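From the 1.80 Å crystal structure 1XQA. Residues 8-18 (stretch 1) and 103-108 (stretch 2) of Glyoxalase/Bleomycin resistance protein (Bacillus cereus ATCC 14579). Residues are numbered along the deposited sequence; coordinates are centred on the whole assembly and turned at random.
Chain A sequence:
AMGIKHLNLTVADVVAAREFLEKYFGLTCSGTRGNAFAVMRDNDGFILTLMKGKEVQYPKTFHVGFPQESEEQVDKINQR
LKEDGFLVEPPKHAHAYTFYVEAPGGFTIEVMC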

# COMPACT_ATOMS: atom_id res chain seq x y z
N ASN A 8 3.38 14.80 -14.18
CA ASN A 8 4.07 15.34 -13.02
C ASN A 8 3.04 16.11 -12.21
O ASN A 8 2.53 17.15 -12.65
N LEU A 9 2.70 15.55 -11.06
CA LEU A 9 1.66 16.07 -10.21
C LEU A 9 2.29 16.79 -9.04
O LEU A 9 2.91 16.15 -8.18
N THR A 10 2.17 18.12 -9.03
CA THR A 10 2.66 18.92 -7.93
C THR A 10 1.77 18.65 -6.71
O THR A 10 0.53 18.65 -6.82
N VAL A 11 2.40 18.39 -5.56
CA VAL A 11 1.67 18.14 -4.32
C VAL A 11 2.24 18.91 -3.11
O VAL A 11 3.40 19.35 -3.09
N ALA A 12 1.39 19.05 -2.10
CA ALA A 12 1.75 19.70 -0.85
C ALA A 12 2.68 18.82 -0.02
O ALA A 12 3.48 19.32 0.76
N ASP A 13 2.57 17.51 -0.19
CA ASP A 13 3.30 16.58 0.66
C ASP A 13 3.48 15.31 -0.13
O ASP A 13 2.51 14.57 -0.34
N VAL A 14 4.71 15.08 -0.59
CA VAL A 14 5.02 13.91 -1.43
C VAL A 14 4.87 12.61 -0.65
O VAL A 14 4.29 11.64 -1.12
N VAL A 15 5.41 12.59 0.57
CA VAL A 15 5.37 11.41 1.43
C VAL A 15 3.93 10.94 1.64
O VAL A 15 3.64 9.76 1.51
N ALA A 16 3.04 11.88 1.97
CA ALA A 16 1.63 11.57 2.22
C ALA A 16 0.90 11.09 0.96
O ALA A 16 0.10 10.14 1.03
N ALA A 17 1.15 11.77 -0.16
CA ALA A 17 0.56 11.38 -1.44
C ALA A 17 1.03 9.99 -1.84
O ALA A 17 0.22 9.16 -2.23
N ARG A 18 2.34 9.73 -1.69
CA ARG A 18 2.89 8.40 -2.02
C ARG A 18 2.23 7.27 -1.24
O ARG A 18 1.82 6.25 -1.81
N ALA A 103 -7.46 13.64 -2.10
CA ALA A 103 -6.30 12.83 -1.73
C ALA A 103 -5.27 13.62 -0.94
O ALA A 103 -5.15 14.85 -1.14
N PRO A 104 -4.53 12.94 -0.05
CA PRO A 104 -3.36 13.54 0.58
C PRO A 104 -2.45 14.17 -0.47
O PRO A 104 -2.22 13.58 -1.54
N GLY A 105 -1.95 15.36 -0.17
CA GLY A 105 -1.15 16.13 -1.12
C GLY A 105 -1.93 17.17 -1.90
O GLY A 105 -1.34 18.01 -2.57
N GLY A 106 -3.26 17.12 -1.84
CA GLY A 106 -4.08 18.23 -2.34
C GLY A 106 -4.60 18.16 -3.77
O GLY A 106 -4.65 19.19 -4.46
N PHE A 107 -4.99 16.97 -4.21
CA PHE A 107 -5.64 16.77 -5.51
C PHE A 107 -6.76 15.75 -5.37
O PHE A 107 -6.78 14.96 -4.42
N THR A 108 -7.68 15.76 -6.33
CA THR A 108 -8.85 14.89 -6.31
C THR A 108 -8.60 13.68 -7.19
O THR A 108 -8.05 13.82 -8.30

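Stretch 2 is a tight turn leading into a strand, and it packs against the place where the strand of stretch 1 gives way to a helix. The first residue, Ala 103, turns its CA-to-CB bond toward stretch 1 but stays out of contact; its work is internal, its backbone N bonding to Phe 107 O at 2.8 Å and its O accepting from Gly 106 N at 3.0 Å, so the turn is tied to itself before it meets its partner.

Pro 104 makes the first contact. Its CB points toward the helix and sits 3.9 Å from Ala 16 CB and 3.6 Å from Ala 16 O, a close fit of a compact ring, puckered C-gamma exo, against the methyl and backbone carbonyl of Ala 16. The proline carbonyl faces Ala 17: Pro 104 O lies 3.5 Å from both Ala 17 CA and Ala 17 CB. A water completes this edge, donating to Pro 104 O at 3.1 Å and to Ala 17 O at 3.2 Å, and so bridges the two backbones.

Gly 105 has the largest covered area of the contact without any side chain. Its O accepts from Ala 12 N at 3.0 Å and an almost straight 175°, the one direct hydrogen bond between the stretches, and Val 11 CA adds a CA-H...O contact to Gly 105 O at 3.5 Å. The rule here is steric: an ideal CB would come within 3.1 Å of both Val 11 CB and Ala 17 CB, while the positive phi would also jam it against the preceding carbonyl. Gly 106 has positive phi as well, with the same backbone demand for glycine, but adds almost nothing to the interface.

Phe 107 then supplies the apolar anchor. Its CA-to-CB bond points toward stretch 1, and with chi1 in p and chi2 at 100° its ring packs against Leu 9, Val 11 and Ala 17. Leu 9, in t with chi2 in p, places CD2 over one ring face, 3.5 Å from the centroid of the Phe 107 ring and only 5° off its normal, a well-centred CH-pi contact. Val 11, in m, approaches obliquely, CG1 lying 4.0 Å from Phe 107 CD2, and Ala 17 CB meets the ring edge at 4.4 Å from Phe 107 CE2. Thr 108, in m, is out of reach.

The helix presenting Ala 16 and Ala 17 is capped by Asp 13, which, with chi1 in t, accepts from Ala 16 N through OD1 at 3.0 Å. The design reads simply: the turn packs closely against two alanines of the helix, and the ring of Phe 107 packs beside it against Leu 9, Val 11 and Ala 17.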

# COMPACT_ATOMS: atom_id res chain seq x y z
CB ASN A 8 5.23 16.25 -13.42
CG ASN A 8 6.07 16.66 -12.22
OD1 ASN A 8 6.16 17.85 -11.88
ND2 ASN A 8 6.71 15.69 -11.58
CB LEU A 9 0.82 14.91 -9.70
CG LEU A 9 -0.49 15.23 -9.01
CD1 LEU A 9 -1.48 15.91 -9.97
CD2 LEU A 9 -1.05 13.92 -8.52
CB THR A 10 2.64 20.41 -8.27
OG1 THR A 10 3.17 20.62 -9.59
CG2 THR A 10 3.49 21.20 -7.27
CB VAL A 11 1.58 16.63 -3.98
CG1 VAL A 11 0.81 15.87 -5.06
CG2 VAL A 11 2.98 16.04 -3.80
CB ALA A 12 0.49 20.03 -0.04
CB ASP A 13 2.48 16.30 1.93
CG ASP A 13 3.19 15.36 2.91
OD1 ASP A 13 4.13 14.62 2.51
OD2 ASP A 13 2.78 15.37 4.09
CB VAL A 14 6.45 14.05 -2.01
CG1 VAL A 14 6.94 12.75 -2.63
CG2 VAL A 14 6.47 15.16 -3.04
CB VAL A 15 6.06 11.69 2.79
CG1 VAL A 15 5.91 10.51 3.71
CG2 VAL A 15 7.52 12.02 2.57
CB ALA A 16 0.91 12.76 2.81
CB ALA A 17 0.87 12.39 -2.54
CB ARG A 18 4.39 8.39 -1.76
CG ARG A 18 5.04 7.02 -1.93
CD ARG A 18 6.50 7.10 -1.62
NE ARG A 18 7.09 5.76 -1.51
CZ ARG A 18 8.34 5.53 -1.15
NH1 ARG A 18 9.18 6.54 -0.88
NH2 ARG A 18 8.78 4.28 -1.08
CB ALA A 103 -5.66 12.25 -2.97
CB PRO A 104 -2.67 12.35 1.25
CG PRO A 104 -3.82 11.45 1.65
CD PRO A 104 -4.77 11.57 0.45
CB PHE A 107 -4.63 16.32 -6.57
CG PHE A 107 -4.03 14.99 -6.29
CD1 PHE A 107 -4.50 13.85 -6.94
CD2 PHE A 107 -3.00 14.85 -5.36
CE1 PHE A 107 -3.95 12.60 -6.67
CE2 PHE A 107 -2.45 13.61 -5.08
CZ PHE A 107 -2.94 12.47 -5.74
CB THR A 108 -10.08 15.66 -6.81
OG1 THR A 108 -10.28 16.77 -5.93
CG2 THR A 108 -11.34 14.77 -6.84
O HOH W 1 -2.43 10.83 -3.06